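PDB 6NZS: dextranase from Pseudarthrobacter oxydans, which catalyses the endohydrolysis of (1->6)-alpha-D-glucosidic linkages in dextran, as a member of glycoside hydrolase family 49. Local coordinates for residues I479-T485 with L505-N511; A1-A5 with A50-F54. All blocks are in the same frame, centred on the assembly; numbering follows the deposited sequence.

Contact 1: residues I479-T485 with L505-N511; sequences ITVEGMT and LNIDAWN
The indole of Trp510 meets Thr485 at its rim: Thr485 O lies in the ring plane at the edge, 3.7 Å from CE3, while Thr485 CG2 comes near CZ3. Asn506 is the second flat group. Its amide crosses Thr480 aslant and gives ND2 to OG1 of Thr480 at 3.0 Å, a bond only 6° out of the amide plane. That reach depends on the first torsion (chi1 62°), which folds CG between the backbone N and the carbonyl carbon, and Asn504 O takes a further bond from ND2. The carboxylate of Asp508 uses OD2 twice: Gly483 N donates to it at 2.8 Å from above the carboxylate plane, and a water donates both to it and to Glu482 OE1. These two acid oxygens, Asp508 OD2 and Glu482 OE1, stay 4.7 Å apart. Glu482 OE1 is also bonded to Ser119 OG.

The backbones pair in parallel, the axes of strands 479-482 and 505-507 approaching to 4.8 Å at 8° to each other, and Asn506 links Ile479 O to Val481 N. Thr480 and Asn506 share one face of the sheet; Ile479, Val481, Leu505 and Ile507 share the other, where Val481 CB runs alongside Ile507 CG1 and Leu505 CD1 approaches Ile479 CB at 3.9 Å. The register slips by one residue between Val481 and Met484, a beta bulge where both chains turn a corner; Gly483, with positive phi, occupies it, and Asp508 N still reaches Val481 O. Past the turn, Thr485 N bonds Ala509 O at 3.1 Å and Asn511 N bonds Thr485 O.

Such stacked parallel turns are characteristic of the beta-solenoid of this family. Strand 469-482 is flanked by 423-435, whose Thr432 touches Thr480, and strand 495-507 by 545-552, whose Tyr550 meets Trp510; strand 176-192 packs Ala177 against Met484.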
loop_
_atom_site.group_PDB
_atom_site.type_symbol
_atom_site.label_atom_id
_atom_site.label_comp_id
_atom_site.label_asym_id
_atom_site.label_seq_id
_atom_site.Cartn_x
_atom_site.Cartn_y
_atom_site.Cartn_z
ATOM N N ILE A 479 3.016 -0.395 15.488
ATOM C CA ILE A 479 2.186 0.206 14.453
ATOM C C ILE A 479 2.125 1.685 14.792
ATOM O O ILE A 479 1.388 2.097 15.697
ATOM C CB ILE A 479 0.782 -0.397 14.380
ATOM C CG1 ILE A 479 0.818 -1.926 14.253
ATOM C CG2 ILE A 479 0.036 0.225 13.201
ATOM C CD1 ILE A 479 -0.571 -2.564 14.332
ATOM N N THR A 480 2.909 2.484 14.082
ATOM C CA THR A 480 3.000 3.913 14.331
ATOM C C THR A 480 2.065 4.633 13.371
ATOM O O THR A 480 2.208 4.508 12.150
ATOM C CB THR A 480 4.445 4.364 14.131
ATOM O OG1 THR A 480 5.277 3.715 15.110
ATOM C CG2 THR A 480 4.566 5.870 14.282
ATOM N N VAL A 481 1.092 5.354 13.919
ATOM C CA VAL A 481 0.095 6.067 13.125
ATOM C C VAL A 481 0.332 7.554 13.331
ATOM O O VAL A 481 0.177 8.078 14.443
ATOM C CB VAL A 481 -1.333 5.671 13.515
ATOM C CG1 VAL A 481 -2.342 6.391 12.629
ATOM C CG2 VAL A 481 -1.501 4.153 13.412
ATOM N N GLU A 482 0.740 8.230 12.267
ATOM C CA GLU A 482 1.146 9.629 12.364
ATOM C C GLU A 482 -0.011 10.555 12.006
ATOM O O GLU A 482 -0.820 10.246 11.125
ATOM C CB GLU A 482 2.349 9.898 11.456
ATOM C CG GLU A 482 3.540 8.986 11.776
ATOM C CD GLU A 482 4.879 9.609 11.444
ATOM O OE1 GLU A 482 5.034 10.843 11.574
ATOM O OE2 GLU A 482 5.793 8.858 11.068
ATOM N N GLY A 483 -0.080 11.696 12.696
ATOM C CA GLY A 483 -1.227 12.575 12.516
ATOM C C GLY A 483 -2.509 11.971 13.087
ATOM O O GLY A 483 -2.497 11.073 13.936
ATOM N N MET A 484 -3.639 12.480 12.597
ATOM C CA MET A 484 -4.952 12.075 13.088
ATOM C C MET A 484 -5.472 10.842 12.361
ATOM O O MET A 484 -5.228 10.656 11.168
ATOM C CB MET A 484 -5.961 13.203 12.862
ATOM C CG MET A 484 -5.647 14.478 13.602
ATOM S SD MET A 484 -6.870 15.772 13.270
ATOM C CE MET A 484 -6.532 16.155 11.568
ATOM N N THR A 485 -6.203 9.997 13.090
ATOM C CA THR A 485 -6.934 8.893 12.468
ATOM C C THR A 485 -8.306 8.779 13.115
ATOM O O THR A 485 -8.652 9.533 14.034
ATOM C CB THR A 485 -6.159 7.566 12.488
ATOM O OG1 THR A 485 -6.755 6.660 11.553
ATOM C CG2 THR A 485 -6.169 6.923 13.875
ATOM N N LEU A 505 0.799 -0.096 19.307
ATOM C CA LEU A 505 -0.050 0.708 18.431
ATOM C C LEU A 505 -0.035 2.110 19.018
ATOM O O LEU A 505 -0.656 2.365 20.056
ATOM C CB LEU A 505 -1.469 0.147 18.398
ATOM C CG LEU A 505 -2.511 1.046 17.717
ATOM C CD1 LEU A 505 -2.132 1.301 16.261
ATOM C CD2 LEU A 505 -3.910 0.464 17.823
ATOM N N ASN A 506 0.704 3.020 18.383
ATOM C CA ASN A 506 0.860 4.378 18.880
ATOM C C ASN A 506 0.251 5.332 17.867
ATOM O O ASN A 506 0.695 5.400 16.715
ATOM C CB ASN A 506 2.320 4.709 19.217
ATOM C CG ASN A 506 3.247 4.632 18.022
ATOM O OD1 ASN A 506 3.601 5.660 17.439
ATOM N ND2 ASN A 506 3.697 3.421 17.684
ATOM N N ILE A 507 -0.801 6.019 18.288
ATOM C CA ILE A 507 -1.568 6.922 17.436
ATOM C C ILE A 507 -1.301 8.349 17.896
ATOM O O ILE A 507 -1.397 8.648 19.091
ATOM C CB ILE A 507 -3.065 6.574 17.505
ATOM C CG1 ILE A 507 -3.309 5.170 16.940
ATOM C CG2 ILE A 507 -3.911 7.610 16.763
ATOM C CD1 ILE A 507 -4.738 4.665 17.148
ATOM N N ASP A 508 -0.960 9.232 16.956
ATOM C CA ASP A 508 -0.669 10.616 17.335
ATOM C C ASP A 508 -1.897 11.303 17.924
ATOM O O ASP A 508 -1.807 11.979 18.954
ATOM C CB ASP A 508 -0.183 11.417 16.125
ATOM C CG ASP A 508 1.292 11.241 15.845
ATOM O OD1 ASP A 508 1.975 10.546 16.619
ATOM O OD2 ASP A 508 1.763 11.809 14.838
ATOM N N ALA A 509 -3.045 11.178 17.261
ATOM C CA ALA A 509 -4.222 11.937 17.658
ATOM C C ALA A 509 -5.449 11.320 17.012
ATOM O O ALA A 509 -5.358 10.643 15.983
ATOM C CB ALA A 509 -4.104 13.406 17.221
ATOM N N TRP A 510 -6.604 11.562 17.631
ATOM C CA TRP A 510 -7.860 11.305 16.940
ATOM C C TRP A 510 -8.227 12.504 16.076
ATOM O O TRP A 510 -7.788 13.634 16.309
ATOM C CB TRP A 510 -8.999 11.060 17.933
ATOM C CG TRP A 510 -8.765 9.912 18.863
ATOM C CD1 TRP A 510 -8.753 9.958 20.231
ATOM C CD2 TRP A 510 -8.535 8.543 18.503
ATOM N NE1 TRP A 510 -8.510 8.705 20.744
ATOM C CE2 TRP A 510 -8.375 7.818 19.706
ATOM C CE3 TRP A 510 -8.439 7.862 17.286
ATOM C CZ2 TRP A 510 -8.113 6.443 19.723
ATOM C CZ3 TRP A 510 -8.182 6.498 17.301
ATOM C CH2 TRP A 510 -8.023 5.801 18.513
ATOM N N ASN A 511 -9.063 12.252 15.078
ATOM C CA ASN A 511 -9.532 13.313 14.194
ATOM C C ASN A 511 -10.698 14.077 14.830
ATOM O O ASN A 511 -11.053 13.880 15.998
ATOM C CB ASN A 511 -9.824 12.756 12.803
ATOM C CG ASN A 511 -10.996 11.771 12.784
ATOM O OD1 ASN A 511 -11.870 11.795 13.651
ATOM N ND2 ASN A 511 -11.014 10.903 11.778
HETATM O O HOH W 1 4.374 11.719 14.231
#

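Contact 2: residues A1-A5 with A50-F54; sequences AITTA and AYDAF
Two hydrogen bonds join Thr3 to Asp52, one to the side chain and one to the backbone. Thr3 N points almost straight (169°) at Asp52 OD2, 2.9 Å away, and uses the anti lone pair of that oxygen. In return, Asp52 N donates to Thr3 O at 2.8 Å. The carboxylate is turned to this task by its first torsion (chi1 -62°), which sets CG beside its own backbone N. A water also lies within hydrogen-bonding distance of both OD2 and Ala1 O, while OD1 is bonded to Gln40 on strand 37-43.

The van der Waals and ring contacts centre on Tyr51. Ala5 CB sits over one face of the phenol ring, 3.7 Å from its centroid in a CH-pi contact, while Thr3 O lies at the edge near the ring plane and Thr3 CG2 approaches CD1 at 4.0 Å. An alanine in place of Tyr51 is likely to leave the methyl of Ala5 without the ring face it rests on and Thr3 CG2 without its aromatic neighbour. Ile2 lays an apolar branch against the Asp52 carboxylate, its CD1 3.8 Å from OD2.

Strand 51-58 of the Ig-like domain thus receives the N-terminal segment along its flank. The chemistry implies a directional polar grip at Thr3, with one aromatic face against the methyl of Ala5, on a surface where the acid is already tied to the sheet by Gln40.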
loop_
_atom_site.group_PDB
_atom_site.type_symbol
_atom_site.label_atom_id
_atom_site.label_comp_id
_atom_site.label_asym_id
_atom_site.label_seq_id
_atom_site.Cartn_x
_atom_site.Cartn_y
_atom_site.Cartn_z
ATOM N N ALA A 1 21.438 20.728 -17.935
ATOM C CA ALA A 1 21.671 19.452 -18.602
ATOM C C ALA A 1 21.481 18.291 -17.633
ATOM O O ALA A 1 22.095 18.258 -16.566
ATOM C CB ALA A 1 23.069 19.412 -19.200
ATOM N N ILE A 2 20.637 17.336 -18.023
ATOM C CA ILE A 2 20.385 16.160 -17.195
ATOM C C ILE A 2 21.616 15.266 -17.199
ATOM O O ILE A 2 22.153 14.922 -18.262
ATOM C CB ILE A 2 19.150 15.405 -17.710
ATOM C CG1 ILE A 2 17.907 16.291 -17.624
ATOM C CG2 ILE A 2 18.941 14.111 -16.928
ATOM C CD1 ILE A 2 17.665 16.864 -16.244
ATOM N N THR A 3 22.065 14.871 -16.008
ATOM C CA THR A 3 23.179 13.944 -15.859
ATOM C C THR A 3 22.759 12.848 -14.893
ATOM O O THR A 3 22.488 13.130 -13.722
ATOM C CB THR A 3 24.422 14.655 -15.316
ATOM O OG1 THR A 3 24.686 15.828 -16.097
ATOM C CG2 THR A 3 25.632 13.729 -15.370
ATOM N N THR A 4 22.725 11.610 -15.368
ATOM C CA THR A 4 22.360 10.478 -14.529
ATOM C C THR A 4 23.597 9.687 -14.114
ATOM O O THR A 4 24.667 9.787 -14.723
ATOM C CB THR A 4 21.383 9.552 -15.259
ATOM O OG1 THR A 4 21.979 9.089 -16.477
ATOM C CG2 THR A 4 20.075 10.281 -15.574
ATOM N N ALA A 5 23.438 8.895 -13.057
ATOM C CA ALA A 5 24.521 8.089 -12.508
ATOM C C ALA A 5 24.383 6.633 -12.919
ATOM O O ALA A 5 23.287 6.067 -12.898
ATOM C CB ALA A 5 24.525 8.158 -10.980
ATOM N N ALA A 50 26.322 15.650 -7.977
ATOM C CA ALA A 50 24.918 15.304 -7.800
ATOM C C ALA A 50 24.311 14.938 -9.148
ATOM O O ALA A 50 24.515 15.645 -10.142
ATOM C CB ALA A 50 24.144 16.461 -7.169
ATOM N N TYR A 51 23.563 13.841 -9.171
ATOM C CA TYR A 51 23.000 13.287 -10.393
ATOM C C TYR A 51 21.480 13.373 -10.349
ATOM O O TYR A 51 20.870 13.130 -9.306
ATOM C CB TYR A 51 23.409 11.826 -10.542
ATOM C CG TYR A 51 24.895 11.636 -10.701
ATOM C CD1 TYR A 51 25.479 11.693 -11.956
ATOM C CD2 TYR A 51 25.712 11.409 -9.597
ATOM C CE1 TYR A 51 26.844 11.514 -12.115
ATOM C CE2 TYR A 51 27.081 11.231 -9.748
ATOM C CZ TYR A 51 27.634 11.285 -11.009
ATOM O OH TYR A 51 28.994 11.109 -11.167
ATOM N N ASP A 52 20.878 13.717 -11.483
ATOM C CA ASP A 52 19.425 13.774 -11.572
ATOM C C ASP A 52 18.821 12.381 -11.485
ATOM O O ASP A 52 19.357 11.419 -12.041
ATOM C CB ASP A 52 19.028 14.397 -12.904
ATOM C CG ASP A 52 19.530 15.809 -13.042
ATOM O OD1 ASP A 52 18.976 16.699 -12.366
ATOM O OD2 ASP A 52 20.488 16.026 -13.812
ATOM N N ALA A 53 17.697 12.277 -10.775
ATOM C CA ALA A 53 16.904 11.055 -10.726
ATOM C C ALA A 53 15.479 11.430 -11.086
ATOM O O ALA A 53 14.938 12.394 -10.539
ATOM C CB ALA A 53 16.924 10.435 -9.326
ATOM N N PHE A 54 14.879 10.686 -12.007
ATOM C CA PHE A 54 13.545 11.040 -12.474
ATOM C C PHE A 54 12.542 10.991 -11.330
ATOM O O PHE A 54 12.608 10.111 -10.466
ATOM C CB PHE A 54 13.101 10.056 -13.553
ATOM C CG PHE A 54 11.930 10.543 -14.351
ATOM C CD1 PHE A 54 12.109 11.522 -15.320
ATOM C CD2 PHE A 54 10.658 10.051 -14.128
ATOM C CE1 PHE A 54 11.043 11.989 -16.061
ATOM C CE2 PHE A 54 9.577 10.509 -14.876
ATOM C CZ PHE A 54 9.766 11.475 -15.840
HETATM O O HOH W 2 21.958 18.230 -13.809
#

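Contacts 1 and 2 show how one device, an aspartate that accepts a backbone N-H from across the contact (Gly483 N to Asp508, Thr3 N to Asp52), operates in two settings. Contact 1 belongs to the solenoid, where neighbouring turns repeat a parallel register; contact 2 belongs to the Ig-like N-terminal domain, where an irregular segment lies beside a strand. Their centres are 37 Å apart and their nearest atoms about 23 Å, so they do not touch. The centre of contact 1 lies about 17 Å, and that of contact 2 about 28 Å, from the centre of the chain. The N-terminal domain nonetheless reaches contact 1, through His179 and Ala177 of strand 176-192, which meet Met484.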